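Local coordinates for protein probable polyketide synthase 1 (PDB 2H84) that probably works as a hybrid polyketide synthase, whose C-terminal type III domain, the part in this chain, extends and cyclises acyl chains to give acylpyrones in vitro, at residues A[24-30]-A[60-66]; A[50-55]-A[200-204]; A[321-325]-A[339-344]. Numbering follows the deposited sequence.

Contacts 1 and 2 belong to the N-terminal half of the thiolase-type domain and touch each other: helix 45-56 leads to strand 62-63, and Arg63 of contact 1 reaches the carbonyl of Ser203 in contact 2. Contact 3 lies in the C-terminal half, its centre about 11 Å from the centre of the chain, with no touch to either. Contact 1, partly exposed, is held by backbone hydrogen bonds of a short two-stranded ladder, and a water joins its looser end. Contacts 2 and 3 are buried helix-helix packings without a hydrogen bond between their segments; a methionine and an isoleucine interlock in contact 2, whereas contact 3 combines valine packing with a cluster of polar side chains.

Contact 1. Residues A[24-30]-A[60-66]; sequences PGEPISQ and IKTRHLV
A minimal antiparallel beta ladder, in the N-terminal half of the type III polyketide synthase domain, joins strand 28-29 to strand 62-63. Ile28 and Arg63 form the hydrogen-bonded pair (CA-CA 5.3 Å), Ser29 and Thr62 the non-hydrogen-bonded one (4.8 Å). Ile28 N donates to Arg63 O (2.8 Å) and Arg63 N to Ile28 O (3.1 Å). Two residues on, Gln30 N donates to Lys61 O (2.9 Å), although Gln30 is already helical (phi/psi -69/-28) and Ser29 holds the N-cap position of helix 30-40. Beyond the ladder the chain turns at Gly25 (phi 56°). There His64 ND1 makes only weak hydrogen bonds to Pro24 O (3.5 Å) and Gly25 O (3.3 Å), and a water donates to Pro24 O (3.1 Å) and Glu26 O (2.7 Å) while weakly accepting from Leu65 N (3.4 Å). Two side chains find their partners outside the segments: Thr62 OG1 bonds to Ala328 O, and the Arg63 guanidinium to the carbonyls of Phe206 and Ser203. Ile28 CD1 (chi1 m, chi2 t) meets Leu65 CB at 4.0 Å. Pro27 CA sits over the His64 ring face in a CH-pi contact, 3.8 Å from its centroid.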
ATOM      1  N   PRO A  24      -9.589  14.026  15.329  1.00 14.41           N
ATOM      2  CA  PRO A  24      -8.994  14.221  16.646  1.00 14.87           C
ATOM      3  C   PRO A  24      -9.453  15.511  17.308  1.00 15.69           C
ATOM      4  O   PRO A  24      -9.403  16.579  16.700  1.00 15.38           O
ATOM      5  CB  PRO A  24      -7.506  14.222  16.348  1.00 14.49           C
ATOM      6  CG  PRO A  24      -7.443  14.795  15.003  1.00 15.02           C
ATOM      7  CD  PRO A  24      -8.587  14.178  14.268  1.00 14.33           C
ATOM      8  N   GLY A  25      -9.917  15.387  18.550  1.00 16.95           N
ATOM      9  CA  GLY A  25     -10.360  16.530  19.330  1.00 17.23           C
ATOM     10  C   GLY A  25     -11.434  17.421  18.740  1.00 18.70           C
ATOM     11  O   GLY A  25     -12.234  16.995  17.897  1.00 18.06           O
ATOM     12  N   GLU A  26     -11.442  18.669  19.205  1.00 19.55           N
ATOM     13  CA  GLU A  26     -12.399  19.682  18.765  1.00 20.89           C
ATOM     14  C   GLU A  26     -11.845  20.544  17.628  1.00 20.69           C
ATOM     15  O   GLU A  26     -10.647  20.544  17.357  1.00 20.70           O
ATOM     16  CB  GLU A  26     -12.774  20.588  19.938  1.00 22.71           C
ATOM     17  CG  GLU A  26     -13.517  19.901  21.058  1.00 26.10           C
ATOM     18  CD  GLU A  26     -14.891  19.455  20.632  1.00 28.82           C
ATOM     19  OE1 GLU A  26     -14.990  18.487  19.848  1.00 30.38           O
ATOM     20  OE2 GLU A  26     -15.876  20.080  21.068  1.00 30.49           O
ATOM     21  N   PRO A  27     -12.721  21.293  16.945  1.00 20.75           N
ATOM     22  CA  PRO A  27     -12.272  22.146  15.843  1.00 20.34           C
ATOM     23  C   PRO A  27     -11.385  23.250  16.378  1.00 20.80           C
ATOM     24  O   PRO A  27     -11.809  24.019  17.242  1.00 21.51           O
ATOM     25  CB  PRO A  27     -13.575  22.700  15.276  1.00 19.77           C
ATOM     26  CG  PRO A  27     -14.567  21.640  15.599  1.00 19.80           C
ATOM     27  CD  PRO A  27     -14.190  21.260  17.009  1.00 20.29           C
ATOM     28  N   ILE A  28     -10.157  23.326  15.878  1.00 20.92           N
ATOM     29  CA  ILE A  28      -9.232  24.369  16.310  1.00 20.82           C
ATOM     30  C   ILE A  28      -9.392  25.562  15.365  1.00 20.75           C
ATOM     31  O   ILE A  28      -9.445  25.396  14.143  1.00 20.66           O
ATOM     32  CB  ILE A  28      -7.764  23.872  16.281  1.00 21.00           C
ATOM     33  CG1 ILE A  28      -7.615  22.641  17.185  1.00 21.34           C
ATOM     34  CG2 ILE A  28      -6.830  24.991  16.731  1.00 18.80           C
ATOM     35  CD1 ILE A  28      -6.227  22.029  17.196  1.00 20.60           C
ATOM     36  N   SER A  29      -9.484  26.757  15.942  1.00 20.40           N
ATOM     37  CA  SER A  29      -9.642  27.985  15.168  1.00 20.02           C
ATOM     38  C   SER A  29      -8.452  28.231  14.261  1.00 21.27           C
ATOM     39  O   SER A  29      -7.308  28.119  14.699  1.00 20.29           O
ATOM     40  CB  SER A  29      -9.796  29.170  16.111  1.00 19.91           C
ATOM     41  OG  SER A  29      -9.871  30.367  15.371  1.00 18.77           O
ATOM     42  N   GLN A  30      -8.717  28.565  13.000  1.00 23.34           N
ATOM     43  CA  GLN A  30      -7.642  28.836  12.048  1.00 23.81           C
ATOM     44  C   GLN A  30      -6.956  30.131  12.431  1.00 23.26           C
ATOM     45  O   GLN A  30      -5.774  30.318  12.152  1.00 22.96           O
ATOM     46  CB  GLN A  30      -8.190  28.946  10.625  1.00 24.91           C
ATOM     47  CG  GLN A  30      -7.758  27.799   9.714  1.00 28.83           C
ATOM     48  CD  GLN A  30      -6.288  27.865   9.320  1.00 30.56           C
ATOM     49  OE1 GLN A  30      -5.934  28.418   8.277  1.00 33.04           O
ATOM     50  NE2 GLN A  30      -5.425  27.307  10.159  1.00 31.56           N
ATOM     51  N   ILE A  60      -9.522  28.915   5.305  1.00 28.78           N
ATOM     52  CA  ILE A  60      -9.895  27.794   6.153  1.00 27.27           C
ATOM     53  C   ILE A  60     -10.332  28.367   7.489  1.00 27.81           C
ATOM     54  O   ILE A  60      -9.663  29.238   8.043  1.00 28.19           O
ATOM     55  CB  ILE A  60      -8.719  26.832   6.364  1.00 26.34           C
ATOM     56  CG1 ILE A  60      -8.368  26.163   5.034  1.00 25.06           C
ATOM     57  CG2 ILE A  60      -9.074  25.799   7.420  1.00 25.68           C
ATOM     58  CD1 ILE A  60      -7.234  25.177   5.113  1.00 24.52           C
ATOM     59  N   LYS A  61     -11.461  27.886   8.000  1.00 28.28           N
ATOM     60  CA  LYS A  61     -11.994  28.382   9.261  1.00 28.77           C
ATOM     61  C   LYS A  61     -11.524  27.571  10.454  1.00 27.87           C
ATOM     62  O   LYS A  61     -11.167  28.135  11.484  1.00 27.62           O
ATOM     63  CB  LYS A  61     -13.520  28.391   9.209  1.00 31.86           C
ATOM     64  CG  LYS A  61     -14.152  29.479  10.055  1.00 36.70           C
ATOM     65  CD  LYS A  61     -15.561  29.801   9.576  1.00 38.86           C
ATOM     66  CE  LYS A  61     -16.039  31.095  10.205  1.00 39.99           C
ATOM     67  NZ  LYS A  61     -17.457  31.387   9.928  1.00 41.27           N
ATOM     68  N   THR A  62     -11.528  26.247  10.310  1.00 27.22           N
ATOM     69  CA  THR A  62     -11.094  25.343  11.376  1.00 24.75           C
ATOM     70  C   THR A  62     -10.401  24.088  10.850  1.00 23.22           C
ATOM     71  O   THR A  62     -10.549  23.713   9.684  1.00 22.95           O
ATOM     72  CB  THR A  62     -12.282  24.865  12.250  1.00 24.72           C
ATOM     73  OG1 THR A  62     -13.314  24.336  11.405  1.00 24.92           O
ATOM     74  CG2 THR A  62     -12.836  25.998  13.081  1.00 24.31           C
ATOM     75  N   ARG A  63      -9.648  23.447  11.740  1.00 21.05           N
ATOM     76  CA  ARG A  63      -8.927  22.217  11.446  1.00 18.28           C
ATOM     77  C   ARG A  63      -8.831  21.396  12.727  1.00 18.05           C
ATOM     78  O   ARG A  63      -8.833  21.951  13.830  1.00 17.35           O
ATOM     79  CB  ARG A  63      -7.511  22.512  10.939  1.00 15.65           C
ATOM     80  CG  ARG A  63      -7.418  22.859   9.470  1.00 14.52           C
ATOM     81  CD  ARG A  63      -5.969  22.961   9.035  1.00 14.75           C
ATOM     82  NE  ARG A  63      -5.288  24.099   9.650  1.00 17.75           N
ATOM     83  CZ  ARG A  63      -3.969  24.191   9.798  1.00 16.67           C
ATOM     84  NH1 ARG A  63      -3.178  23.213   9.381  1.00 17.39           N
ATOM     85  NH2 ARG A  63      -3.436  25.263  10.358  1.00 15.61           N
ATOM     86  N   HIS A  64      -8.768  20.075  12.577  1.00 17.92           N
ATOM     87  CA  HIS A  64      -8.628  19.174  13.718  1.00 17.16           C
ATOM     88  C   HIS A  64      -7.192  18.656  13.672  1.00 16.32           C
ATOM     89  O   HIS A  64      -6.731  18.160  12.642  1.00 17.03           O
ATOM     90  CB  HIS A  64      -9.634  18.033  13.609  1.00 16.83           C
ATOM     91  CG  HIS A  64     -11.054  18.483  13.736  1.00 17.15           C
ATOM     92  ND1 HIS A  64     -11.750  18.424  14.926  1.00 16.94           N
ATOM     93  CD2 HIS A  64     -11.897  19.039  12.836  1.00 16.02           C
ATOM     94  CE1 HIS A  64     -12.958  18.926  14.751  1.00 15.02           C
ATOM     95  NE2 HIS A  64     -13.073  19.308  13.492  1.00 15.17           N
ATOM     96  N   LEU A  65      -6.479  18.779  14.782  1.00 14.90           N
ATOM     97  CA  LEU A  65      -5.085  18.369  14.798  1.00 14.57           C
ATOM     98  C   LEU A  65      -4.689  17.541  16.004  1.00 15.68           C
ATOM     99  O   LEU A  65      -5.003  17.901  17.132  1.00 17.39           O
ATOM    100  CB  LEU A  65      -4.191  19.611  14.752  1.00 11.20           C
ATOM    101  CG  LEU A  65      -4.526  20.708  13.745  1.00  7.61           C
ATOM    102  CD1 LEU A  65      -3.709  21.932  14.069  1.00  7.04           C
ATOM    103  CD2 LEU A  65      -4.256  20.234  12.344  1.00  6.21           C
ATOM    104  N   VAL A  66      -3.984  16.438  15.759  1.00 15.38           N
ATOM    105  CA  VAL A  66      -3.515  15.588  16.837  1.00 14.53           C
ATOM    106  C   VAL A  66      -2.525  16.454  17.609  1.00 14.99           C
ATOM    107  O   VAL A  66      -2.400  16.326  18.825  1.00 16.85           O
ATOM    108  CB  VAL A  66      -2.814  14.321  16.287  1.00 15.36           C
ATOM    109  CG1 VAL A  66      -2.102  13.573  17.406  1.00 15.22           C
ATOM    110  CG2 VAL A  66      -3.835  13.413  15.639  1.00 13.95           C
TER
HETATM  111  O   HOH W   1      -8.281  19.306  17.578  1.00 21.37           O

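Contact 2. Residues A[50-55]-A[200-204]; sequences KVKRIF and MVASS
Two helical segments, 50-55 and 200-204, cross at -44° with their axes 9.2 Å apart. The register brings Val51 beside Met200 (CA-CA 5.9 Å), Ile54 beside Val201 (6.5 Å) and Phe55 beside Ser204 (5.5 Å). The main bump is Met200, extended in the m, t, m rotamer along the flank of helix 45-56: its SD lies 3.4 Å from Val51 CG2, its CE 3.2 Å from Lys50 CG, and its CB 3.4 Å from Ile54 CD1. Ile54 (m, t) of the partner helix enters the hollow between Met200, Val201 and Ser204; its CG2 stands 4.0 Å from Val201 CA and 3.5 Å from Ser204 OG. The Phe55 ring (chi1 m) packs at the C-terminal end of the contact against Ser203 and Ser204: Ser204 CB rests on its face, 3.8 Å from the centroid, in a CH-pi contact, and Phe55 CZ comes within 3.3 Å of Ser203 O. Both serine hydroxyls turn back to their own helix, Ser203 OG donating to Met200 O (2.5 Å) and Ser204 OG to Val201 O (2.6 Å), so they pack much like small apolar groups. The Val201 side chain lies about 4 Å from a bound hexaethylene glycol, probably from the crystallisation liquor, and about 11 Å from that of Cys157, the predicted active-site residue, so the 200-204 side may border a pocket near the active site of this chalcone synthase-like thiolase fold.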
ATOM      1  N   LYS A  50       4.760  36.918   6.727  1.00 32.51           N
ATOM      2  CA  LYS A  50       4.512  36.152   5.515  1.00 32.29           C
ATOM      3  C   LYS A  50       3.679  34.909   5.828  1.00 30.88           C
ATOM      4  O   LYS A  50       2.886  34.460   5.003  1.00 30.99           O
ATOM      5  CB  LYS A  50       5.843  35.764   4.878  1.00 34.23           C
ATOM      6  CG  LYS A  50       5.726  34.925   3.621  1.00 38.29           C
ATOM      7  CD  LYS A  50       6.913  35.169   2.699  1.00 41.04           C
ATOM      8  CE  LYS A  50       8.212  35.104   3.472  1.00 42.17           C
ATOM      9  NZ  LYS A  50       9.335  35.618   2.684  1.00 44.21           N
ATOM     10  N   VAL A  51       3.861  34.357   7.024  1.00 28.72           N
ATOM     11  CA  VAL A  51       3.102  33.189   7.437  1.00 25.88           C
ATOM     12  C   VAL A  51       1.696  33.677   7.745  1.00 25.73           C
ATOM     13  O   VAL A  51       0.718  33.164   7.213  1.00 26.50           O
ATOM     14  CB  VAL A  51       3.701  32.542   8.704  1.00 25.05           C
ATOM     15  CG1 VAL A  51       2.888  31.330   9.101  1.00 24.82           C
ATOM     16  CG2 VAL A  51       5.131  32.133   8.453  1.00 24.37           C
ATOM     17  N   LYS A  52       1.610  34.685   8.603  1.00 26.19           N
ATOM     18  CA  LYS A  52       0.341  35.272   8.998  1.00 26.77           C
ATOM     19  C   LYS A  52      -0.517  35.552   7.768  1.00 26.66           C
ATOM     20  O   LYS A  52      -1.726  35.330   7.773  1.00 25.42           O
ATOM     21  CB  LYS A  52       0.606  36.573   9.754  1.00 27.72           C
ATOM     22  CG  LYS A  52      -0.641  37.332  10.163  1.00 30.20           C
ATOM     23  CD  LYS A  52      -0.280  38.665  10.802  1.00 32.14           C
ATOM     24  CE  LYS A  52      -1.523  39.461  11.187  1.00 33.28           C
ATOM     25  NZ  LYS A  52      -1.169  40.726  11.891  1.00 33.96           N
ATOM     26  N   ARG A  53       0.125  36.038   6.713  1.00 27.16           N
ATOM     27  CA  ARG A  53      -0.557  36.360   5.464  1.00 27.51           C
ATOM     28  C   ARG A  53      -1.183  35.109   4.849  1.00 26.09           C
ATOM     29  O   ARG A  53      -2.389  35.061   4.579  1.00 23.96           O
ATOM     30  CB  ARG A  53       0.446  36.986   4.486  1.00 29.55           C
ATOM     31  CG  ARG A  53       0.007  38.311   3.901  1.00 33.05           C
ATOM     32  CD  ARG A  53      -0.369  39.265   4.995  1.00 37.35           C
ATOM     33  NE  ARG A  53       0.761  39.986   5.552  1.00 40.82           N
ATOM     34  CZ  ARG A  53       0.748  40.546   6.761  1.00 43.34           C
ATOM     35  NH1 ARG A  53      -0.294  40.467   7.543  1.00 43.63           N
ATOM     36  NH2 ARG A  53       1.753  41.236   7.206  1.00 43.68           N
ATOM     37  N   ILE A  54      -0.342  34.100   4.635  1.00 25.50           N
ATOM     38  CA  ILE A  54      -0.756  32.821   4.064  1.00 23.99           C
ATOM     39  C   ILE A  54      -1.976  32.244   4.774  1.00 24.32           C
ATOM     40  O   ILE A  54      -2.897  31.763   4.123  1.00 25.47           O
ATOM     41  CB  ILE A  54       0.406  31.808   4.122  1.00 21.74           C
ATOM     42  CG1 ILE A  54       1.430  32.148   3.045  1.00 20.89           C
ATOM     43  CG2 ILE A  54      -0.108  30.394   3.960  1.00 20.81           C
ATOM     44  CD1 ILE A  54       2.693  31.334   3.133  1.00 21.78           C
ATOM     45  N   PHE A  55      -1.980  32.284   6.103  1.00 23.63           N
ATOM     46  CA  PHE A  55      -3.116  31.774   6.857  1.00 23.83           C
ATOM     47  C   PHE A  55      -4.369  32.539   6.483  1.00 24.06           C
ATOM     48  O   PHE A  55      -5.380  31.951   6.104  1.00 23.93           O
ATOM     49  CB  PHE A  55      -2.873  31.894   8.363  1.00 22.77           C
ATOM     50  CG  PHE A  55      -2.122  30.733   8.944  1.00 21.37           C
ATOM     51  CD1 PHE A  55      -0.795  30.516   8.611  1.00 20.36           C
ATOM     52  CD2 PHE A  55      -2.769  29.809   9.760  1.00 20.55           C
ATOM     53  CE1 PHE A  55      -0.119  29.401   9.096  1.00 20.11           C
ATOM     54  CE2 PHE A  55      -2.100  28.691  10.251  1.00 18.74           C
ATOM     55  CZ  PHE A  55      -0.779  28.481   9.911  1.00 18.62           C
ATOM     56  N   MET A 200       5.325  26.922   4.808  1.00 21.99           N
ATOM     57  CA  MET A 200       4.347  27.794   5.456  1.00 21.98           C
ATOM     58  C   MET A 200       2.928  27.390   5.036  1.00 21.66           C
ATOM     59  O   MET A 200       2.037  27.253   5.876  1.00 19.98           O
ATOM     60  CB  MET A 200       4.599  29.256   5.070  1.00 22.60           C
ATOM     61  CG  MET A 200       6.025  29.722   5.318  1.00 25.45           C
ATOM     62  SD  MET A 200       6.260  31.524   5.270  1.00 26.54           S
ATOM     63  CE  MET A 200       6.578  31.798   3.568  1.00 28.46           C
ATOM     64  N   VAL A 201       2.729  27.200   3.732  1.00 22.05           N
ATOM     65  CA  VAL A 201       1.429  26.806   3.191  1.00 22.17           C
ATOM     66  C   VAL A 201       0.941  25.516   3.842  1.00 22.98           C
ATOM     67  O   VAL A 201      -0.170  25.449   4.385  1.00 22.91           O
ATOM     68  CB  VAL A 201       1.482  26.554   1.655  1.00 20.63           C
ATOM     69  CG1 VAL A 201       0.095  26.169   1.153  1.00 19.01           C
ATOM     70  CG2 VAL A 201       2.000  27.783   0.927  1.00 19.90           C
ATOM     71  N   ALA A 202       1.793  24.497   3.773  1.00 23.17           N
ATOM     72  CA  ALA A 202       1.474  23.188   4.319  1.00 23.18           C
ATOM     73  C   ALA A 202       1.024  23.307   5.765  1.00 22.70           C
ATOM     74  O   ALA A 202       0.115  22.605   6.200  1.00 23.33           O
ATOM     75  CB  ALA A 202       2.683  22.273   4.210  1.00 22.88           C
ATOM     76  N   SER A 203       1.647  24.214   6.505  1.00 22.29           N
ATOM     77  CA  SER A 203       1.288  24.398   7.904  1.00 22.19           C
ATOM     78  C   SER A 203      -0.024  25.154   8.037  1.00 21.94           C
ATOM     79  O   SER A 203      -0.570  25.266   9.134  1.00 21.78           O
ATOM     80  CB  SER A 203       2.381  25.167   8.654  1.00 22.89           C
ATOM     81  OG  SER A 203       2.395  26.540   8.290  1.00 21.54           O
ATOM     82  N   SER A 204      -0.534  25.675   6.924  1.00 21.08           N
ATOM     83  CA  SER A 204      -1.782  26.418   6.975  1.00 20.30           C
ATOM     84  C   SER A 204      -2.988  25.636   6.463  1.00 19.44           C
ATOM     85  O   SER A 204      -4.123  25.951   6.829  1.00 20.38           O
ATOM     86  CB  SER A 204      -1.662  27.719   6.179  1.00 20.38           C
ATOM     87  OG  SER A 204      -1.757  27.463   4.792  1.00 20.65           O
TER

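Contact 3. Residues A[321-325]-A[339-344]; sequences NTWDV and FVMDHA
A histidine ring carbon, not a nitrogen, makes the closest approach to two side-chain oxygens here: His343 CE1 lies 3.1 Å from Asp324 OD2, which is at the ring edge, and 3.2 Å from Asn321 OD1. His343 takes chi1 t, Asn321 and Asp324 both m. The helical segments 321-325 and 339-344 cross steeply, at 119°, with axes 8.8 Å apart; Asn321 faces Ala344 (CA-CA 5.7 Å) and Thr322 faces Val340 (5.4 Å). At the crossing two valines, both with chi1 t, interlock, Val325 CG2 standing 3.3 Å from Val340 CG2, while Val325 CG1 meets Phe339 CB at 4.0 Å. Asn321 CG packs on Ala344 CA (3.9 Å), its ND2 hydrogen-bonded to Glu294. Helix 335-345 also touches strands 15-22 and 294-297 of the large sheet, consistent with the central helical layer of the thiolase fold. With no hydrogen bond between them, the segments rely on packing shared about equally by apolar and polar side chains, Asn321 and Asp324 meeting the polarised CE1 of His343 rather than its nitrogens.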
ATOM      1  N   ASN A 321     -20.703  21.814  -1.326  1.00 22.24           N
ATOM      2  CA  ASN A 321     -20.420  20.755  -0.361  1.00 22.65           C
ATOM      3  C   ASN A 321     -18.937  20.567  -0.060  1.00 22.33           C
ATOM      4  O   ASN A 321     -18.548  20.400   1.096  1.00 23.18           O
ATOM      5  CB  ASN A 321     -21.031  19.429  -0.828  1.00 23.93           C
ATOM      6  CG  ASN A 321     -22.535  19.383  -0.622  1.00 25.37           C
ATOM      7  OD1 ASN A 321     -23.023  19.673   0.469  1.00 27.24           O
ATOM      8  ND2 ASN A 321     -23.273  19.014  -1.663  1.00 24.82           N
ATOM      9  N   THR A 322     -18.107  20.589  -1.091  1.00 21.79           N
ATOM     10  CA  THR A 322     -16.677  20.426  -0.889  1.00 20.95           C
ATOM     11  C   THR A 322     -16.071  21.651  -0.192  1.00 21.10           C
ATOM     12  O   THR A 322     -15.104  21.528   0.563  1.00 21.98           O
ATOM     13  CB  THR A 322     -15.941  20.207  -2.220  1.00 20.17           C
ATOM     14  OG1 THR A 322     -16.250  21.268  -3.121  1.00 21.30           O
ATOM     15  CG2 THR A 322     -16.402  18.949  -2.878  1.00 20.78           C
ATOM     16  N   TRP A 323     -16.625  22.839  -0.433  1.00 20.87           N
ATOM     17  CA  TRP A 323     -16.093  24.034   0.221  1.00 20.30           C
ATOM     18  C   TRP A 323     -16.497  24.055   1.687  1.00 20.44           C
ATOM     19  O   TRP A 323     -15.851  24.716   2.488  1.00 19.83           O
ATOM     20  CB  TRP A 323     -16.581  25.311  -0.467  1.00 19.63           C
ATOM     21  CG  TRP A 323     -15.792  25.728  -1.674  1.00 20.66           C
ATOM     22  CD1 TRP A 323     -16.095  25.472  -2.987  1.00 20.25           C
ATOM     23  CD2 TRP A 323     -14.538  26.423  -1.684  1.00 21.35           C
ATOM     24  NE1 TRP A 323     -15.102  25.955  -3.809  1.00 20.47           N
ATOM     25  CE2 TRP A 323     -14.133  26.539  -3.034  1.00 21.34           C
ATOM     26  CE3 TRP A 323     -13.713  26.950  -0.683  1.00 21.07           C
ATOM     27  CZ2 TRP A 323     -12.935  27.165  -3.402  1.00 21.34           C
ATOM     28  CZ3 TRP A 323     -12.525  27.571  -1.053  1.00 20.28           C
ATOM     29  CH2 TRP A 323     -12.145  27.668  -2.397  1.00 21.09           C
ATOM     30  N   ASP A 324     -17.578  23.364   2.040  1.00 21.45           N
ATOM     31  CA  ASP A 324     -17.992  23.319   3.437  1.00 21.88           C
ATOM     32  C   ASP A 324     -16.934  22.488   4.153  1.00 21.56           C
ATOM     33  O   ASP A 324     -16.430  22.880   5.209  1.00 21.97           O
ATOM     34  CB  ASP A 324     -19.356  22.641   3.589  1.00 23.67           C
ATOM     35  CG  ASP A 324     -20.497  23.472   3.031  1.00 26.11           C
ATOM     36  OD1 ASP A 324     -20.438  24.720   3.118  1.00 27.18           O
ATOM     37  OD2 ASP A 324     -21.464  22.865   2.522  1.00 27.24           O
ATOM     38  N   VAL A 325     -16.599  21.343   3.556  1.00 19.14           N
ATOM     39  CA  VAL A 325     -15.593  20.441   4.105  1.00 16.65           C
ATOM     40  C   VAL A 325     -14.248  21.146   4.227  1.00 16.80           C
ATOM     41  O   VAL A 325     -13.603  21.091   5.272  1.00 17.08           O
ATOM     42  CB  VAL A 325     -15.402  19.217   3.213  1.00 16.18           C
ATOM     43  CG1 VAL A 325     -14.295  18.344   3.762  1.00 15.34           C
ATOM     44  CG2 VAL A 325     -16.696  18.449   3.120  1.00 15.08           C
ATOM     45  N   PHE A 339     -14.675  12.566   3.318  1.00 12.72           N
ATOM     46  CA  PHE A 339     -15.353  13.500   4.219  1.00 13.76           C
ATOM     47  C   PHE A 339     -16.410  14.295   3.454  1.00 14.95           C
ATOM     48  O   PHE A 339     -17.541  14.471   3.929  1.00 14.01           O
ATOM     49  CB  PHE A 339     -14.359  14.477   4.844  1.00 13.41           C
ATOM     50  CG  PHE A 339     -13.910  14.102   6.225  1.00 13.56           C
ATOM     51  CD1 PHE A 339     -13.103  12.983   6.435  1.00 12.59           C
ATOM     52  CD2 PHE A 339     -14.273  14.887   7.321  1.00 13.48           C
ATOM     53  CE1 PHE A 339     -12.652  12.655   7.722  1.00 12.18           C
ATOM     54  CE2 PHE A 339     -13.828  14.568   8.613  1.00 13.96           C
ATOM     55  CZ  PHE A 339     -13.018  13.448   8.813  1.00 12.77           C
ATOM     56  N   VAL A 340     -16.030  14.777   2.270  1.00 15.43           N
ATOM     57  CA  VAL A 340     -16.939  15.540   1.425  1.00 15.74           C
ATOM     58  C   VAL A 340     -18.124  14.672   1.000  1.00 15.81           C
ATOM     59  O   VAL A 340     -19.270  15.104   1.090  1.00 16.27           O
ATOM     60  CB  VAL A 340     -16.232  16.073   0.164  1.00 15.77           C
ATOM     61  CG1 VAL A 340     -17.247  16.710  -0.765  1.00 14.32           C
ATOM     62  CG2 VAL A 340     -15.171  17.088   0.551  1.00 15.83           C
ATOM     63  N   MET A 341     -17.855  13.455   0.536  1.00 15.81           N
ATOM     64  CA  MET A 341     -18.933  12.555   0.134  1.00 17.00           C
ATOM     65  C   MET A 341     -19.932  12.359   1.277  1.00 18.71           C
ATOM     66  O   MET A 341     -21.140  12.355   1.052  1.00 20.04           O
ATOM     67  CB  MET A 341     -18.371  11.199  -0.305  1.00 14.94           C
ATOM     68  CG  MET A 341     -17.661  11.249  -1.640  1.00 13.88           C
ATOM     69  SD  MET A 341     -16.873   9.703  -2.066  1.00 12.68           S
ATOM     70  CE  MET A 341     -18.102   8.903  -2.941  1.00 11.41           C
ATOM     71  N   ASP A 342     -19.428  12.201   2.499  1.00 19.94           N
ATOM     72  CA  ASP A 342     -20.285  12.022   3.666  1.00 20.79           C
ATOM     73  C   ASP A 342     -21.237  13.203   3.831  1.00 21.55           C
ATOM     74  O   ASP A 342     -22.454  13.049   3.756  1.00 23.44           O
ATOM     75  CB  ASP A 342     -19.426  11.859   4.931  1.00 20.73           C
ATOM     76  CG  ASP A 342     -20.179  12.211   6.223  1.00 20.57           C
ATOM     77  OD1 ASP A 342     -21.178  11.533   6.562  1.00 18.37           O
ATOM     78  OD2 ASP A 342     -19.758  13.176   6.898  1.00 19.51           O
ATOM     79  N   HIS A 343     -20.673  14.383   4.042  1.00 21.00           N
ATOM     80  CA  HIS A 343     -21.469  15.581   4.229  1.00 22.06           C
ATOM     81  C   HIS A 343     -22.370  15.909   3.040  1.00 22.59           C
ATOM     82  O   HIS A 343     -23.385  16.573   3.210  1.00 22.00           O
ATOM     83  CB  HIS A 343     -20.529  16.745   4.561  1.00 22.71           C
ATOM     84  CG  HIS A 343     -21.149  18.103   4.438  1.00 23.73           C
ATOM     85  ND1 HIS A 343     -21.194  18.795   3.248  1.00 24.37           N
ATOM     86  CD2 HIS A 343     -21.721  18.908   5.366  1.00 24.33           C
ATOM     87  CE1 HIS A 343     -21.764  19.973   3.446  1.00 24.81           C
ATOM     88  NE2 HIS A 343     -22.093  20.064   4.721  1.00 25.31           N
ATOM     89  N   ALA A 344     -22.023  15.420   1.851  1.00 23.36           N
ATOM     90  CA  ALA A 344     -22.808  15.688   0.650  1.00 24.16           C
ATOM     91  C   ALA A 344     -24.112  14.892   0.593  1.00 25.10           C
ATOM     92  O   ALA A 344     -25.140  15.405   0.133  1.00 26.26           O
ATOM     93  CB  ALA A 344     -21.966  15.410  -0.588  1.00 23.65           C
TER